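Local coordinates for protection of telomeres protein 1 (Schizosaccharomyces pombe, PDB 1QZG) that binds single-stranded telomeric DNA through an OB-fold domain to protect the 3' overhang, and regulates telomerase and telomere length, at residues T69-W74 with L85-F90; Q128-L133 with M150-K155; L16-E21 with D75-T80. All coordinates share one frame; numbering follows the deposited sequence.

Contact 1 (T69-W74 with L85-F90). With TMP (thymidine-5'-phosphate), chain E; nucleotides of chain A.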
loop_
_atom_site.group_PDB
_atom_site.type_symbol
_atom_site.label_atom_id
_atom_site.label_comp_id
_atom_site.label_asym_id
_atom_site.label_seq_id
_atom_site.Cartn_x
_atom_site.Cartn_y
_atom_site.Cartn_z
ATOM N N THR C 69 -9.265 8.534 1.287
ATOM C CA THR C 69 -8.863 7.627 2.333
ATOM C C THR C 69 -7.351 7.780 2.412
ATOM O O THR C 69 -6.676 7.935 1.390
ATOM C CB THR C 69 -9.244 6.161 2.017
ATOM O OG1 THR C 69 -8.992 5.354 3.176
ATOM C CG2 THR C 69 -8.437 5.637 0.840
ATOM N N THR C 70 -6.804 7.726 3.620
ATOM C CA THR C 70 -5.368 7.858 3.817
ATOM C C THR C 70 -4.855 6.559 4.378
ATOM O O THR C 70 -5.482 5.944 5.241
ATOM C CB THR C 70 -5.038 9.023 4.735
ATOM O OG1 THR C 70 -5.537 10.244 4.173
ATOM C CG2 THR C 70 -3.534 9.124 4.930
ATOM N N VAL C 71 -3.691 6.125 3.910
ATOM C CA VAL C 71 -3.065 4.918 4.419
ATOM C C VAL C 71 -1.582 5.207 4.592
ATOM O O VAL C 71 -0.991 5.991 3.841
ATOM C CB VAL C 71 -3.211 3.721 3.449
ATOM C CG1 VAL C 71 -4.683 3.472 3.144
ATOM C CG2 VAL C 71 -2.441 3.958 2.154
ATOM N N TYR C 72 -0.988 4.547 5.569
ATOM C CA TYR C 72 0.423 4.629 5.799
ATOM C C TYR C 72 0.933 3.256 5.480
ATOM O O TYR C 72 0.585 2.297 6.170
ATOM C CB TYR C 72 0.729 5.030 7.255
ATOM C CG TYR C 72 0.544 6.506 7.521
ATOM C CD1 TYR C 72 -0.726 7.052 7.711
ATOM C CD2 TYR C 72 1.645 7.365 7.551
ATOM C CE1 TYR C 72 -0.893 8.421 7.928
ATOM C CE2 TYR C 72 1.485 8.736 7.765
ATOM C CZ TYR C 72 0.217 9.254 7.951
ATOM O OH TYR C 72 0.062 10.610 8.149
ATOM N N LEU C 73 1.751 3.152 4.435
ATOM C CA LEU C 73 2.270 1.868 3.996
ATOM C C LEU C 73 3.668 1.618 4.505
ATOM O O LEU C 73 4.528 2.490 4.497
ATOM C CB LEU C 73 2.312 1.758 2.473
ATOM C CG LEU C 73 1.073 1.220 1.736
ATOM C CD1 LEU C 73 1.408 0.864 0.302
ATOM C CD2 LEU C 73 0.502 0.013 2.462
ATOM N N TRP C 74 3.888 0.392 4.953
ATOM C CA TRP C 74 5.165 -0.012 5.505
ATOM C C TRP C 74 5.656 -1.276 4.825
ATOM O O TRP C 74 4.855 -2.067 4.304
ATOM C CB TRP C 74 4.994 -0.259 7.006
ATOM C CG TRP C 74 6.159 -0.894 7.705
ATOM C CD1 TRP C 74 7.097 -0.237 8.453
ATOM C CD2 TRP C 74 6.521 -2.281 7.738
ATOM N NE1 TRP C 74 8.013 -1.132 8.957
ATOM C CE2 TRP C 74 7.679 -2.394 8.540
ATOM C CE3 TRP C 74 5.993 -3.458 7.184
ATOM C CZ2 TRP C 74 8.309 -3.620 8.782
ATOM C CZ3 TRP C 74 6.594 -4.665 7.427
ATOM C CH2 TRP C 74 7.749 -4.741 8.228
ATOM N N LEU C 85 5.200 5.462 4.524
ATOM C CA LEU C 85 4.838 6.413 3.496
ATOM C C LEU C 85 3.359 6.783 3.568
ATOM O O LEU C 85 2.496 5.912 3.459
ATOM C CB LEU C 85 5.189 5.849 2.110
ATOM C CG LEU C 85 4.880 6.729 0.891
ATOM C CD1 LEU C 85 5.800 7.926 0.857
ATOM C CD2 LEU C 85 4.997 5.928 -0.398
ATOM N N GLN C 86 3.078 8.078 3.762
ATOM C CA GLN C 86 1.702 8.556 3.814
ATOM C C GLN C 86 1.170 8.640 2.390
ATOM O O GLN C 86 1.780 9.266 1.521
ATOM C CB GLN C 86 1.620 9.950 4.449
ATOM C CG GLN C 86 0.225 10.560 4.376
ATOM C CD GLN C 86 0.189 12.018 4.826
ATOM O OE1 GLN C 86 -0.508 12.366 5.777
ATOM N NE2 GLN C 86 0.942 12.870 4.139
ATOM N N ILE C 87 -0.009 8.045 2.148
ATOM C CA ILE C 87 -0.608 8.041 0.830
ATOM C C ILE C 87 -2.078 8.439 0.902
ATOM O O ILE C 87 -2.842 7.882 1.693
ATOM C CB ILE C 87 -0.519 6.635 0.176
ATOM C CG1 ILE C 87 0.936 6.173 0.182
ATOM C CG2 ILE C 87 -1.070 6.639 -1.241
ATOM C CD1 ILE C 87 1.124 4.673 0.080
ATOM N N HIS C 88 -2.452 9.419 0.075
ATOM C CA HIS C 88 -3.851 9.816 0.011
ATOM C C HIS C 88 -4.438 9.206 -1.242
ATOM O O HIS C 88 -3.919 9.420 -2.343
ATOM C CB HIS C 88 -4.000 11.337 -0.063
ATOM C CG HIS C 88 -3.544 12.047 1.168
ATOM N ND1 HIS C 88 -4.087 11.802 2.410
ATOM C CD2 HIS C 88 -2.584 12.983 1.355
ATOM C CE1 HIS C 88 -3.480 12.553 3.310
ATOM N NE2 HIS C 88 -2.563 13.280 2.697
ATOM N N LEU C 89 -5.485 8.415 -0.996
ATOM C CA LEU C 89 -6.169 7.794 -2.122
ATOM C C LEU C 89 -7.464 8.553 -2.393
ATOM O O LEU C 89 -8.267 8.713 -1.475
ATOM C CB LEU C 89 -6.458 6.339 -1.800
ATOM C CG LEU C 89 -5.206 5.525 -1.494
ATOM C CD1 LEU C 89 -5.554 4.133 -0.993
ATOM C CD2 LEU C 89 -4.323 5.454 -2.725
ATOM N N PHE C 90 -7.670 9.010 -3.625
ATOM C CA PHE C 90 -8.870 9.774 -3.964
ATOM C C PHE C 90 -9.699 9.122 -5.040
ATOM O O PHE C 90 -9.209 8.315 -5.831
ATOM C CB PHE C 90 -8.508 11.167 -4.488
ATOM C CG PHE C 90 -7.790 12.040 -3.497
ATOM C CD1 PHE C 90 -6.401 12.120 -3.496
ATOM C CD2 PHE C 90 -8.508 12.824 -2.601
ATOM C CE1 PHE C 90 -5.738 12.982 -2.620
ATOM C CE2 PHE C 90 -7.854 13.688 -1.719
ATOM C CZ PHE C 90 -6.467 13.768 -1.728
HETATM C "C1'" TMP E . -3.204 18.033 5.924
HETATM N N1 TMP E . -2.654 18.114 4.569
HETATM C C2 TMP E . -2.079 17.000 4.005
HETATM O O2 TMP E . -1.997 15.928 4.579
HETATM N N3 TMP E . -1.599 17.190 2.732
HETATM C C4 TMP E . -1.639 18.355 1.986
HETATM O O4 TMP E . -1.146 18.380 0.861
HETATM C C5 TMP E . -2.270 19.480 2.637
HETATM C C5M TMP E . -2.380 20.779 1.903
HETATM C C6 TMP E . -2.735 19.302 3.878
ATOM P P DT A 4 -6.915 22.847 -0.857
ATOM O OP1 DT A 4 -7.584 24.083 -0.379
ATOM O OP2 DT A 4 -5.753 22.301 -0.111
ATOM O "O5'" DT A 4 -8.041 21.734 -0.897
ATOM C "C5'" DT A 4 -7.927 20.575 -0.114
ATOM C "C4'" DT A 4 -9.122 19.688 -0.350
ATOM O "O4'" DT A 4 -9.059 19.112 -1.682
ATOM C "C3'" DT A 4 -9.166 18.515 0.617
ATOM O "O3'" DT A 4 -10.459 18.419 1.201
ATOM C "C2'" DT A 4 -8.821 17.307 -0.236
ATOM C "C1'" DT A 4 -9.318 17.722 -1.603
ATOM N N1 DT A 4 -8.635 17.047 -2.731
ATOM C C2 DT A 4 -9.416 16.320 -3.599
ATOM O O2 DT A 4 -10.626 16.252 -3.504
ATOM N N3 DT A 4 -8.727 15.665 -4.590
ATOM C C4 DT A 4 -7.362 15.668 -4.795
ATOM O O4 DT A 4 -6.877 14.997 -5.704
ATOM C C5 DT A 4 -6.601 16.479 -3.872
ATOM C C7 DT A 4 -5.118 16.566 -4.046
ATOM C C6 DT A 4 -7.266 17.121 -2.897
ATOM P P DA A 5 -10.573 18.267 2.792
ATOM O OP1 DA A 5 -11.998 18.286 3.199
ATOM O OP2 DA A 5 -9.634 19.252 3.350
ATOM O "O5'" DA A 5 -10.002 16.803 3.028
ATOM C "C5'" DA A 5 -8.962 16.564 3.950
ATOM C "C4'" DA A 5 -8.395 15.183 3.730
ATOM O "O4'" DA A 5 -7.662 15.168 2.483
ATOM C "C3'" DA A 5 -7.383 14.796 4.797
ATOM O "O3'" DA A 5 -7.324 13.384 4.902
ATOM C "C2'" DA A 5 -6.077 15.330 4.240
ATOM C "C1'" DA A 5 -6.265 15.314 2.728
ATOM N N9 DA A 5 -5.849 16.577 2.114
ATOM C C8 DA A 5 -6.177 17.839 2.543
ATOM N N7 DA A 5 -5.702 18.797 1.788
ATOM C C5 DA A 5 -5.008 18.123 0.794
ATOM C C6 DA A 5 -4.291 18.573 -0.330
ATOM N N6 DA A 5 -4.159 19.860 -0.668
ATOM N N1 DA A 5 -3.713 17.639 -1.114
ATOM C C2 DA A 5 -3.858 16.348 -0.789
ATOM N N3 DA A 5 -4.517 15.803 0.228
ATOM C C4 DA A 5 -5.077 16.754 0.991
#
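L89 and T69, a hydrogen-bonded pair, run their side chains alongside each other, and L89 CB presses on T69 CG2 at 3.4 Å, closer than carbons usually come. The torsion of T69 divides its two branches: OG1, anti to the backbone N (chi1 -172°), bonds to T55 O on strand 43-59, while the methyl is given to L89. Beneath the side chains L89 N donates to T69 O at 2.7 Å, the tightest rung of an antiparallel ladder in which V71-I87 and L73-L85 are the other hydrogen-bonded pairs. I87 carries the middle of the same face. Its CB meets V71 CG2 at 3.8 Å, and its CD1 slants across to L73 CD1, also at 3.8 Å. Together with L89 it turns to L109, so this side of the hairpin helps fill the interior of the OB-fold barrel.

The opposite face is polar and aromatic. Q86 CA sits over the Y72 ring in a CH-pi contact, 4.2 Å from its centroid. Further along, T70 OG1 hydrogen-bonds H88 ND1 at 2.8 Å in the plane of the imidazole, and H88 NE2 donates to TMP O2 at 3.3 Å with an angle of 141°. The sugar and base of DA5 of chain A cover one face of that imidazole, while two residues on, the thymine of DT4 of chain A lies over the F90 ring. A bond at ND1 would restrict rotation of the imidazole, so T70 probably serves as a second-shell residue that helps position H88 NE2 for the thymine carbonyl.

Contact 2 (Q128-L133 with M150-K155)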
loop_
_atom_site.group_PDB
_atom_site.type_symbol
_atom_site.label_atom_id
_atom_site.label_comp_id
_atom_site.label_asym_id
_atom_site.label_seq_id
_atom_site.Cartn_x
_atom_site.Cartn_y
_atom_site.Cartn_z
ATOM N N GLN C 128 -6.923 6.965 -12.114
ATOM C CA GLN C 128 -7.269 5.593 -12.454
ATOM C C GLN C 128 -6.535 4.522 -11.652
ATOM O O GLN C 128 -6.407 3.386 -12.117
ATOM C CB GLN C 128 -7.018 5.355 -13.949
ATOM C CG GLN C 128 -6.787 6.620 -14.756
ATOM C CD GLN C 128 -5.455 7.319 -14.477
ATOM O OE1 GLN C 128 -5.381 8.221 -13.641
ATOM N NE2 GLN C 128 -4.440 6.882 -15.156
ATOM N N PHE C 129 -6.067 4.856 -10.451
ATOM C CA PHE C 129 -5.338 3.869 -9.656
ATOM C C PHE C 129 -6.173 2.627 -9.383
ATOM O O PHE C 129 -7.406 2.678 -9.333
ATOM C CB PHE C 129 -4.876 4.454 -8.336
ATOM C CG PHE C 129 -5.849 4.347 -7.194
ATOM C CD1 PHE C 129 -5.745 3.295 -6.280
ATOM C CD2 PHE C 129 -6.844 5.303 -7.005
ATOM C CE1 PHE C 129 -6.618 3.198 -5.189
ATOM C CE2 PHE C 129 -7.722 5.225 -5.922
ATOM C CZ PHE C 129 -7.608 4.170 -5.007
ATOM N N ARG C 130 -5.486 1.503 -9.198
ATOM C CA ARG C 130 -6.112 0.224 -8.911
ATOM C C ARG C 130 -5.477 -0.332 -7.645
ATOM O O ARG C 130 -4.433 0.166 -7.200
ATOM C CB ARG C 130 -5.885 -0.744 -10.072
ATOM C CG ARG C 130 -6.515 -0.296 -11.387
ATOM C CD ARG C 130 -8.033 -0.324 -11.306
ATOM N NE ARG C 130 -8.661 0.142 -12.541
ATOM C CZ ARG C 130 -9.253 1.326 -12.681
ATOM N NH1 ARG C 130 -9.304 2.175 -11.661
ATOM N NH2 ARG C 130 -9.792 1.665 -13.841
ATOM N N TYR C 131 -6.092 -1.353 -7.057
ATOM C CA TYR C 131 -5.545 -1.930 -5.840
ATOM C C TYR C 131 -6.006 -3.354 -5.555
ATOM O O TYR C 131 -6.988 -3.842 -6.133
ATOM C CB TYR C 131 -5.902 -1.047 -4.636
ATOM C CG TYR C 131 -7.310 -1.250 -4.114
ATOM C CD1 TYR C 131 -7.570 -2.151 -3.083
ATOM C CD2 TYR C 131 -8.392 -0.568 -4.680
ATOM C CE1 TYR C 131 -8.870 -2.372 -2.625
ATOM C CE2 TYR C 131 -9.702 -0.784 -4.232
ATOM C CZ TYR C 131 -9.927 -1.687 -3.205
ATOM O OH TYR C 131 -11.200 -1.913 -2.758
ATOM N N ALA C 132 -5.255 -4.014 -4.676
ATOM C CA ALA C 132 -5.563 -5.359 -4.209
ATOM C C ALA C 132 -5.323 -5.268 -2.704
ATOM O O ALA C 132 -4.312 -4.709 -2.249
ATOM C CB ALA C 132 -4.631 -6.392 -4.849
ATOM N N LEU C 133 -6.262 -5.807 -1.934
ATOM C CA LEU C 133 -6.198 -5.778 -0.479
ATOM C C LEU C 133 -6.341 -7.211 0.064
ATOM O O LEU C 133 -7.215 -7.954 -0.371
ATOM C CB LEU C 133 -7.351 -4.920 0.041
ATOM C CG LEU C 133 -7.263 -4.048 1.289
ATOM C CD1 LEU C 133 -8.369 -4.420 2.262
ATOM C CD2 LEU C 133 -5.902 -4.177 1.920
ATOM N N MET C 150 -15.904 -2.914 -6.379
ATOM C CA MET C 150 -15.233 -3.561 -7.488
ATOM C C MET C 150 -14.463 -2.713 -8.489
ATOM O O MET C 150 -13.407 -3.159 -8.958
ATOM C CB MET C 150 -16.250 -4.389 -8.268
ATOM C CG MET C 150 -17.115 -5.292 -7.417
ATOM S SD MET C 150 -16.209 -6.728 -6.803
ATOM C CE MET C 150 -15.787 -7.552 -8.332
ATOM N N PRO C 151 -14.909 -1.524 -8.837
ATOM C CA PRO C 151 -14.289 -0.755 -9.924
ATOM C C PRO C 151 -12.814 -0.494 -9.830
ATOM O O PRO C 151 -12.124 -0.539 -10.855
ATOM C CB PRO C 151 -15.058 0.567 -9.895
ATOM C CG PRO C 151 -16.310 0.254 -9.145
ATOM C CD PRO C 151 -15.872 -0.708 -8.040
ATOM N N ARG C 152 -12.160 -0.428 -8.676
ATOM C CA ARG C 152 -10.686 -0.342 -8.767
ATOM C C ARG C 152 -9.897 -1.649 -8.467
ATOM O O ARG C 152 -8.665 -1.625 -8.442
ATOM C CB ARG C 152 -10.152 0.757 -7.844
ATOM C CG ARG C 152 -10.451 2.157 -8.316
ATOM C CD ARG C 152 -10.335 3.145 -7.161
ATOM N NE ARG C 152 -10.923 4.422 -7.476
ATOM C CZ ARG C 152 -10.453 5.244 -8.406
ATOM N NH1 ARG C 152 -9.386 4.905 -9.118
ATOM N NH2 ARG C 152 -11.068 6.397 -8.640
ATOM N N LEU C 153 -10.572 -2.769 -8.249
ATOM C CA LEU C 153 -9.896 -4.013 -7.897
ATOM C C LEU C 153 -9.083 -4.628 -9.013
ATOM O O LEU C 153 -9.503 -4.651 -10.166
ATOM C CB LEU C 153 -10.899 -5.056 -7.409
ATOM C CG LEU C 153 -11.643 -4.794 -6.104
ATOM C CD1 LEU C 153 -12.510 -5.984 -5.741
ATOM C CD2 LEU C 153 -10.665 -4.486 -4.967
ATOM N N MET C 154 -7.910 -5.138 -8.657
ATOM C CA MET C 154 -7.033 -5.790 -9.588
ATOM C C MET C 154 -7.113 -7.278 -9.389
ATOM O O MET C 154 -7.166 -7.731 -8.246
ATOM C CB MET C 154 -5.584 -5.386 -9.364
ATOM C CG MET C 154 -5.285 -3.932 -9.546
ATOM S SD MET C 154 -3.633 -3.499 -8.952
ATOM C CE MET C 154 -2.630 -4.694 -9.835
ATOM N N LYS C 155 -7.123 -8.045 -10.471
ATOM C CA LYS C 155 -7.151 -9.486 -10.337
ATOM C C LYS C 155 -5.706 -9.843 -10.019
ATOM O O LYS C 155 -4.779 -9.326 -10.637
ATOM C CB LYS C 155 -7.597 -10.139 -11.644
#
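R152 lays its side chain over F129, and it has more surface buried by the contact than any other residue. R152 CD stands 3.9 Å from the centroid of the F129 ring in a CH-pi contact, and the guanidinium beyond it runs almost parallel to the ring, their planes 10° apart. Stretched out, the R152 chain brings NH1 to F129 O at 3.0 Å, where the N-H meets a lone pair of the oxygen in the carbonyl plane and the bond stays within the guanidinium plane. F129 O is gripped twice, since R130 NH1 also donates to it at 3.0 Å, but from above the carbonyl plane. The two arginines thus come close around one acceptor, and R152 NE has a salt bridge to D96, which would offset part of the charge; R152 NH1 also bonds D127 O, and NH2 bonds S91 OG.

The backbones meet in a single bridge. A type I turn from M150 to L153 brings the loop ahead of helix 158-175 alongside strand 129-133 of the OB-fold barrel, so that Y131 N donates to R152 O at 2.9 Å and M154 N returns a bond to Y131 O at 3.0 Å. Packing is tight here too: M154 CG touches R130 CB at 3.3 Å, and L153 CD2 rests over one face of the Y131 ring, 3.4 Å from Y131 CZ, while the phenol OH bonds to Q148.

Toward solvent the contact thins. P151, exposed, contributes mainly its carbonyl O, which lies over the R130 guanidinium at a loose 3.9 Å from R130 CZ.

Contact 3 (L16-E21 with D75-T80)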
loop_
_atom_site.group_PDB
_atom_site.type_symbol
_atom_site.label_atom_id
_atom_site.label_comp_id
_atom_site.label_asym_id
_atom_site.label_seq_id
_atom_site.Cartn_x
_atom_site.Cartn_y
_atom_site.Cartn_z
ATOM N N LEU C 16 14.666 -8.708 -2.747
ATOM C CA LEU C 16 13.833 -8.011 -3.712
ATOM C C LEU C 16 13.714 -6.548 -3.273
ATOM O O LEU C 16 14.117 -5.638 -3.999
ATOM C CB LEU C 16 12.456 -8.675 -3.760
ATOM C CG LEU C 16 11.957 -9.255 -5.087
ATOM C CD1 LEU C 16 13.105 -9.487 -6.066
ATOM C CD2 LEU C 16 11.206 -10.545 -4.793
ATOM N N LEU C 17 13.182 -6.336 -2.072
ATOM C CA LEU C 17 13.010 -4.994 -1.528
ATOM C C LEU C 17 14.307 -4.199 -1.433
ATOM O O LEU C 17 14.338 -3.011 -1.750
ATOM C CB LEU C 17 12.373 -5.074 -0.145
ATOM C CG LEU C 17 10.928 -5.556 -0.147
ATOM C CD1 LEU C 17 10.487 -5.851 1.272
ATOM C CD2 LEU C 17 10.051 -4.497 -0.787
ATOM N N ASN C 18 15.377 -4.849 -0.985
ATOM C CA ASN C 18 16.660 -4.171 -0.863
ATOM C C ASN C 18 17.160 -3.602 -2.188
ATOM O O ASN C 18 18.012 -2.712 -2.204
ATOM C CB ASN C 18 17.721 -5.116 -0.296
ATOM C CG ASN C 18 17.490 -5.440 1.159
ATOM O OD1 ASN C 18 16.893 -4.654 1.894
ATOM N ND2 ASN C 18 17.984 -6.594 1.595
ATOM N N ALA C 19 16.636 -4.108 -3.298
ATOM C CA ALA C 19 17.063 -3.630 -4.605
ATOM C C ALA C 19 16.427 -2.287 -4.947
ATOM O O ALA C 19 16.754 -1.682 -5.965
ATOM C CB ALA C 19 16.718 -4.659 -5.675
ATOM N N GLY C 20 15.525 -1.817 -4.090
ATOM C CA GLY C 20 14.861 -0.550 -4.348
ATOM C C GLY C 20 13.665 -0.775 -5.254
ATOM O O GLY C 20 12.519 -0.579 -4.848
ATOM N N GLU C 21 13.939 -1.191 -6.487
ATOM C CA GLU C 21 12.903 -1.474 -7.472
ATOM C C GLU C 21 12.846 -2.980 -7.671
ATOM O O GLU C 21 13.881 -3.629 -7.756
ATOM C CB GLU C 21 13.234 -0.801 -8.802
ATOM C CG GLU C 21 12.359 0.392 -9.124
ATOM C CD GLU C 21 12.734 1.047 -10.441
ATOM O OE1 GLU C 21 13.807 1.688 -10.505
ATOM O OE2 GLU C 21 11.959 0.915 -11.414
ATOM N N ASP C 75 6.970 -1.471 4.815
ATOM C CA ASP C 75 7.539 -2.709 4.301
ATOM C C ASP C 75 8.854 -2.883 5.058
ATOM O O ASP C 75 9.331 -1.925 5.697
ATOM C CB ASP C 75 7.671 -2.679 2.764
ATOM C CG ASP C 75 8.879 -1.946 2.240
ATOM O OD1 ASP C 75 9.722 -1.541 3.057
ATOM O OD2 ASP C 75 8.972 -1.766 1.008
ATOM N N PRO C 76 9.449 -4.078 5.006
ATOM C CA PRO C 76 10.705 -4.350 5.713
ATOM C C PRO C 76 11.885 -3.403 5.493
ATOM O O PRO C 76 12.902 -3.547 6.164
ATOM C CB PRO C 76 11.032 -5.782 5.292
ATOM C CG PRO C 76 9.676 -6.381 5.033
ATOM C CD PRO C 76 8.998 -5.268 4.267
ATOM N N THR C 77 11.775 -2.444 4.578
ATOM C CA THR C 77 12.897 -1.536 4.376
ATOM C C THR C 77 12.851 -0.323 5.293
ATOM O O THR C 77 13.821 0.423 5.414
ATOM C CB THR C 77 13.019 -1.067 2.924
ATOM O OG1 THR C 77 11.819 -0.392 2.551
ATOM C CG2 THR C 77 13.247 -2.252 2.003
ATOM N N CYS C 78 11.718 -0.126 5.932
ATOM C CA CYS C 78 11.601 0.949 6.919
ATOM C C CYS C 78 11.843 0.297 8.266
ATOM O O CYS C 78 12.116 -0.902 8.326
ATOM C CB CYS C 78 10.208 1.615 6.915
ATOM S SG CYS C 78 9.385 1.598 5.287
ATOM N N ASP C 79 11.751 1.057 9.348
ATOM C CA ASP C 79 11.945 0.468 10.661
ATOM C C ASP C 79 10.605 0.423 11.401
ATOM O O ASP C 79 9.712 1.217 11.113
ATOM C CB ASP C 79 12.979 1.261 11.474
ATOM C CG ASP C 79 13.084 2.711 11.046
ATOM O OD1 ASP C 79 13.400 2.970 9.866
ATOM O OD2 ASP C 79 12.849 3.598 11.903
ATOM N N THR C 80 10.468 -0.496 12.359
ATOM C CA THR C 80 9.224 -0.633 13.125
ATOM C C THR C 80 8.844 0.706 13.722
ATOM O O THR C 80 7.729 0.903 14.192
ATOM C CB THR C 80 9.352 -1.670 14.237
#
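D75, which meets L17 of the N-terminal helix, has a carboxylate held at both oxygens. Its OD1 accepts the backbone N of T77 at 2.7 Å with an angle of 157°, which makes an Asx turn; the amide approaches from above the carboxylate plane. Its other oxygen, OD2, accepts from the backbone N of I32. The T77 hydroxyl also points to D75 OD1, though their modelled separation is too short to be relied on, and it receives a bond from the backbone N of R33. The Asx turn coincides with a type I beta turn from D75 to C78, closed by C78 N to D75 O at 3.0 Å, so side chain and backbone together set the shape of the loop just after strand 67-74.

Against this corner L17 supplies most of its segment's buried surface, and its two methyls part company. L17 CD1 comes across the P76 ring at about a right angle and reaches P76 CD at 3.4 Å, a snug carbon contact. L17 CD2 is 3.4 Å from D75 OD2, so a methyl lies beside a buried carboxylate oxygen that already has an amide partner. At the third point T77 CG2 lies 3.7 Å from L17 CB. With T77 OG1 set between the backbone N and the carbonyl carbon (chi1 60°) and turned back to the D75 side, CG2 is left opposite the carbonyl carbon and faces the helix.

G20 takes a positive phi as the chain leaves the helix for strand 21-24. L17 also packs on Y22 of that strand and on S31 ahead of helix 32-35, while P76 bears on L167 and I170 of helix 158-175: the corner thus touches both helix 10-18 and helix 158-175.

Overall arrangement
Contact 1 is the link between the other two. At one end of its hairpin F90 O lies 3.4 Å from F129 CE2 of contact 2; at the other end, strand 67-74 runs straight into the loop of contact 3, where W74 NE1 comes within 3.6 Å of D79 O. Contacts 2 and 3 sit on opposite sides of the chain's centre, about 23 Å apart between centres, and do not touch. The three differ in their relation to the DNA. Contact 1 holds H88, whose thymine pocket is completed by R115, Y117 and Q122; the nearest atom of contact 2 is about 4 Å from nucleic acid, that of contact 3 about 17 Å.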